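Local coordinates for MdbA (Actinomyces oris, PDB 4Z7X), which is a thiol-disulfide oxidoreductase of the thioredoxin superfamily that probably forms disulfide bonds in exported proteins, including those of the pilus assembly pathway, at residues 56-61 with 89-94. Sequence-based numbering, arbitrary orientation.
Sequences APVLDI and KITLAL
With chi1 of T91 at -65°, OG1 stands beside its own backbone N and anti to the carbonyl carbon, within reach of A56, while in L59 chi1 (-178°) sets CG anti to the backbone N, and from CG the CD2 branch meets I90 CD1 at 3.9 Å. The T91 hydroxyl donates to A56 O over 3.0 Å, approaching from above the carbonyl plane. Next to it, T91 N binds P57 O, so a pair of donors from one residue holds A56 and P57, just ahead of strand 58-61. From there the backbones run parallel: T91 O takes L59 N at 2.8 Å, L59 O takes A93 N, and A93 O takes I61 N. On the face with L59 and I61, I61 CD1 also meets L92 CD1 (3.8 Å), the side chains crossing at a slant. I81 of helix 68-86 packs on both I61 and L92. The other face carries V58, T91, D60 and A93; here D60 OD1 lies 3.3 Å from A93 CB and is hydrogen-bonded to H95 NE2, which gives the buried acid group of D60 a polar partner. Strands 198-201 and 41-43 flank the pair on either side. Two adjacent parallel strands joined through helix 68-86 form a beta-alpha-beta crossover at the centre of the thioredoxin fold; strand 58-63 of this unit leads toward a probable CxxC redox motif at the start of that helix.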
ATOM      1  N   ALA A  56      11.246 -12.690  -9.550  1.00 29.95           N
ATOM      2  CA  ALA A  56      10.808 -11.947  -8.358  1.00 25.88           C
ATOM      3  C   ALA A  56       9.502 -12.430  -7.716  1.00 17.71           C
ATOM      4  O   ALA A  56       8.396 -12.184  -8.222  1.00 16.56           O
ATOM      5  CB  ALA A  56      10.744 -10.470  -8.592  1.00 15.76           C
ATOM      6  N   PRO A  57       9.639 -13.114  -6.576  1.00 16.66           N
ATOM      7  CA  PRO A  57       8.437 -13.640  -5.972  1.00 12.52           C
ATOM      8  C   PRO A  57       7.607 -12.552  -5.320  1.00 11.98           C
ATOM      9  O   PRO A  57       8.124 -11.499  -4.950  1.00 10.35           O
ATOM     10  CB  PRO A  57       8.983 -14.550  -4.861  1.00 16.84           C
ATOM     11  CG  PRO A  57      10.384 -14.747  -5.141  1.00 21.39           C
ATOM     12  CD  PRO A  57      10.818 -13.474  -5.752  1.00 19.73           C
ATOM     13  N   VAL A  58       6.341 -12.840  -5.150  1.00 11.23           N
ATOM     14  CA  VAL A  58       5.382 -11.896  -4.626  1.00 10.58           C
ATOM     15  C   VAL A  58       5.450 -11.737  -3.123  1.00  9.09           C
ATOM     16  O   VAL A  58       5.274 -12.709  -2.380  1.00 11.43           O
ATOM     17  CB  VAL A  58       3.944 -12.248  -5.081  1.00 12.78           C
ATOM     18  CG1 VAL A  58       2.969 -11.229  -4.531  1.00 13.49           C
ATOM     19  CG2 VAL A  58       3.873 -12.261  -6.604  1.00 11.58           C
ATOM     20  N   LEU A  59       5.596 -10.479  -2.686  1.00  9.43           N
ATOM     21  CA  LEU A  59       5.435 -10.099  -1.267  1.00  9.68           C
ATOM     22  C   LEU A  59       4.140  -9.287  -1.157  1.00  9.33           C
ATOM     23  O   LEU A  59       4.050  -8.169  -1.701  1.00 11.10           O
ATOM     24  CB  LEU A  59       6.598  -9.247  -0.782  1.00  9.56           C
ATOM     25  CG  LEU A  59       6.585  -8.827   0.674  1.00 12.34           C
ATOM     26  CD1 LEU A  59       6.843 -10.010   1.599  1.00 14.45           C
ATOM     27  CD2 LEU A  59       7.625  -7.719   0.866  1.00 14.32           C
ATOM     28  N   ASP A  60       3.138  -9.877  -0.500  1.00  9.27           N
ATOM     29  CA  ASP A  60       1.823  -9.261  -0.352  1.00  9.86           C
ATOM     30  C   ASP A  60       1.779  -8.626   1.030  1.00 11.84           C
ATOM     31  O   ASP A  60       2.057  -9.310   2.031  1.00 14.05           O
ATOM     32  CB  ASP A  60       0.730 -10.353  -0.353  1.00 13.59           C
ATOM     33  CG  ASP A  60       0.450 -10.932  -1.705  1.00 15.07           C
ATOM     34  OD1 ASP A  60       0.081 -10.158  -2.584  1.00 17.57           O
ATOM     35  OD2 ASP A  60       0.569 -12.188  -1.894  1.00 22.92           O
ATOM     36  N   ILE A  61       1.388  -7.369   1.105  1.00 11.09           N
ATOM     37  CA  ILE A  61       1.172  -6.678   2.353  1.00  9.75           C
ATOM     38  C   ILE A  61      -0.276  -6.146   2.419  1.00 11.57           C
ATOM     39  O   ILE A  61      -0.663  -5.310   1.631  1.00 10.70           O
ATOM     40  CB  ILE A  61       2.155  -5.501   2.568  1.00 12.02           C
ATOM     41  CG1 ILE A  61       3.629  -6.012   2.442  1.00 16.13           C
ATOM     42  CG2 ILE A  61       1.924  -4.889   3.932  1.00 14.84           C
ATOM     43  CD1 ILE A  61       4.678  -4.942   2.503  1.00 21.70           C
ATOM     44  N   LYS A  89      14.271  -8.204  -6.684  1.00 10.93           N
ATOM     45  CA  LYS A  89      14.156  -9.431  -5.898  0.60 12.81           C
ATOM     46  C   LYS A  89      12.745  -9.759  -5.427  1.00 11.90           C
ATOM     47  O   LYS A  89      12.485 -10.875  -5.000  1.00 14.01           O
ATOM     48  CB  LYS A  89      15.063  -9.340  -4.669  0.60 13.69           C
ATOM     49  CG  LYS A  89      16.542  -9.356  -5.033  0.60 17.75           C
ATOM     50  CD  LYS A  89      17.454  -9.557  -3.836  0.60 22.59           C
ATOM     51  CE  LYS A  89      18.886  -9.826  -4.289  0.60 30.46           C
ATOM     52  NZ  LYS A  89      19.091 -11.133  -4.958  0.60 32.79           N
ATOM     53  N   ILE A  90      11.845  -8.777  -5.448  1.00 10.81           N
ATOM     54  CA  ILE A  90      10.435  -9.048  -5.139  1.00 10.93           C
ATOM     55  C   ILE A  90       9.514  -8.360  -6.144  1.00 10.43           C
ATOM     56  O   ILE A  90       9.891  -7.370  -6.781  1.00 11.49           O
ATOM     57  CB  ILE A  90      10.012  -8.561  -3.740  1.00 11.11           C
ATOM     58  CG1 ILE A  90      10.144  -7.039  -3.590  1.00 10.79           C
ATOM     59  CG2 ILE A  90      10.796  -9.281  -2.640  1.00 11.43           C
ATOM     60  CD1 ILE A  90       9.625  -6.539  -2.235  1.00 11.20           C
ATOM     61  N   THR A  91       8.301  -8.876  -6.218  1.00 10.38           N
ATOM     62  CA  THR A  91       7.156  -8.156  -6.754  1.00 10.94           C
ATOM     63  C   THR A  91       6.338  -7.747  -5.513  1.00 10.07           C
ATOM     64  O   THR A  91       5.957  -8.588  -4.735  1.00 12.33           O
ATOM     65  CB  THR A  91       6.316  -9.097  -7.609  1.00 12.34           C
ATOM     66  OG1 THR A  91       7.076  -9.494  -8.751  1.00 15.77           O
ATOM     67  CG2 THR A  91       5.038  -8.435  -8.036  1.00 15.33           C
ATOM     68  N   LEU A  92       6.152  -6.460  -5.316  1.00  9.97           N
ATOM     69  CA  LEU A  92       5.425  -5.938  -4.151  1.00  9.56           C
ATOM     70  C   LEU A  92       3.956  -5.767  -4.515  1.00 10.63           C
ATOM     71  O   LEU A  92       3.625  -5.097  -5.500  1.00 10.21           O
ATOM     72  CB  LEU A  92       6.018  -4.605  -3.684  1.00 10.60           C
ATOM     73  CG  LEU A  92       5.308  -3.944  -2.504  1.00 11.13           C
ATOM     74  CD1 LEU A  92       5.510  -4.760  -1.232  1.00 12.31           C
ATOM     75  CD2 LEU A  92       5.783  -2.523  -2.266  1.00 11.86           C
ATOM     76  N   ALA A  93       3.084  -6.337  -3.688  1.00  8.72           N
ATOM     77  CA  ALA A  93       1.657  -6.133  -3.863  1.00  8.39           C
ATOM     78  C   ALA A  93       1.058  -5.554  -2.590  1.00 10.95           C
ATOM     79  O   ALA A  93       1.183  -6.152  -1.513  1.00 10.27           O
ATOM     80  CB  ALA A  93       0.974  -7.447  -4.213  1.00  9.70           C
ATOM     81  N   LEU A  94       0.462  -4.373  -2.712  1.00  9.23           N
ATOM     82  CA  LEU A  94      -0.107  -3.640  -1.580  1.00  8.65           C
ATOM     83  C   LEU A  94      -1.607  -3.795  -1.607  1.00  8.63           C
ATOM     84  O   LEU A  94      -2.220  -3.523  -2.618  1.00  9.75           O
ATOM     85  CB  LEU A  94       0.275  -2.167  -1.618  1.00 10.51           C
ATOM     86  CG  LEU A  94       1.773  -1.875  -1.463  1.00  9.89           C
ATOM     87  CD1 LEU A  94       2.065  -0.391  -1.563  1.00 11.22           C
ATOM     88  CD2 LEU A  94       2.324  -2.420  -0.187  1.00 12.52           C
TER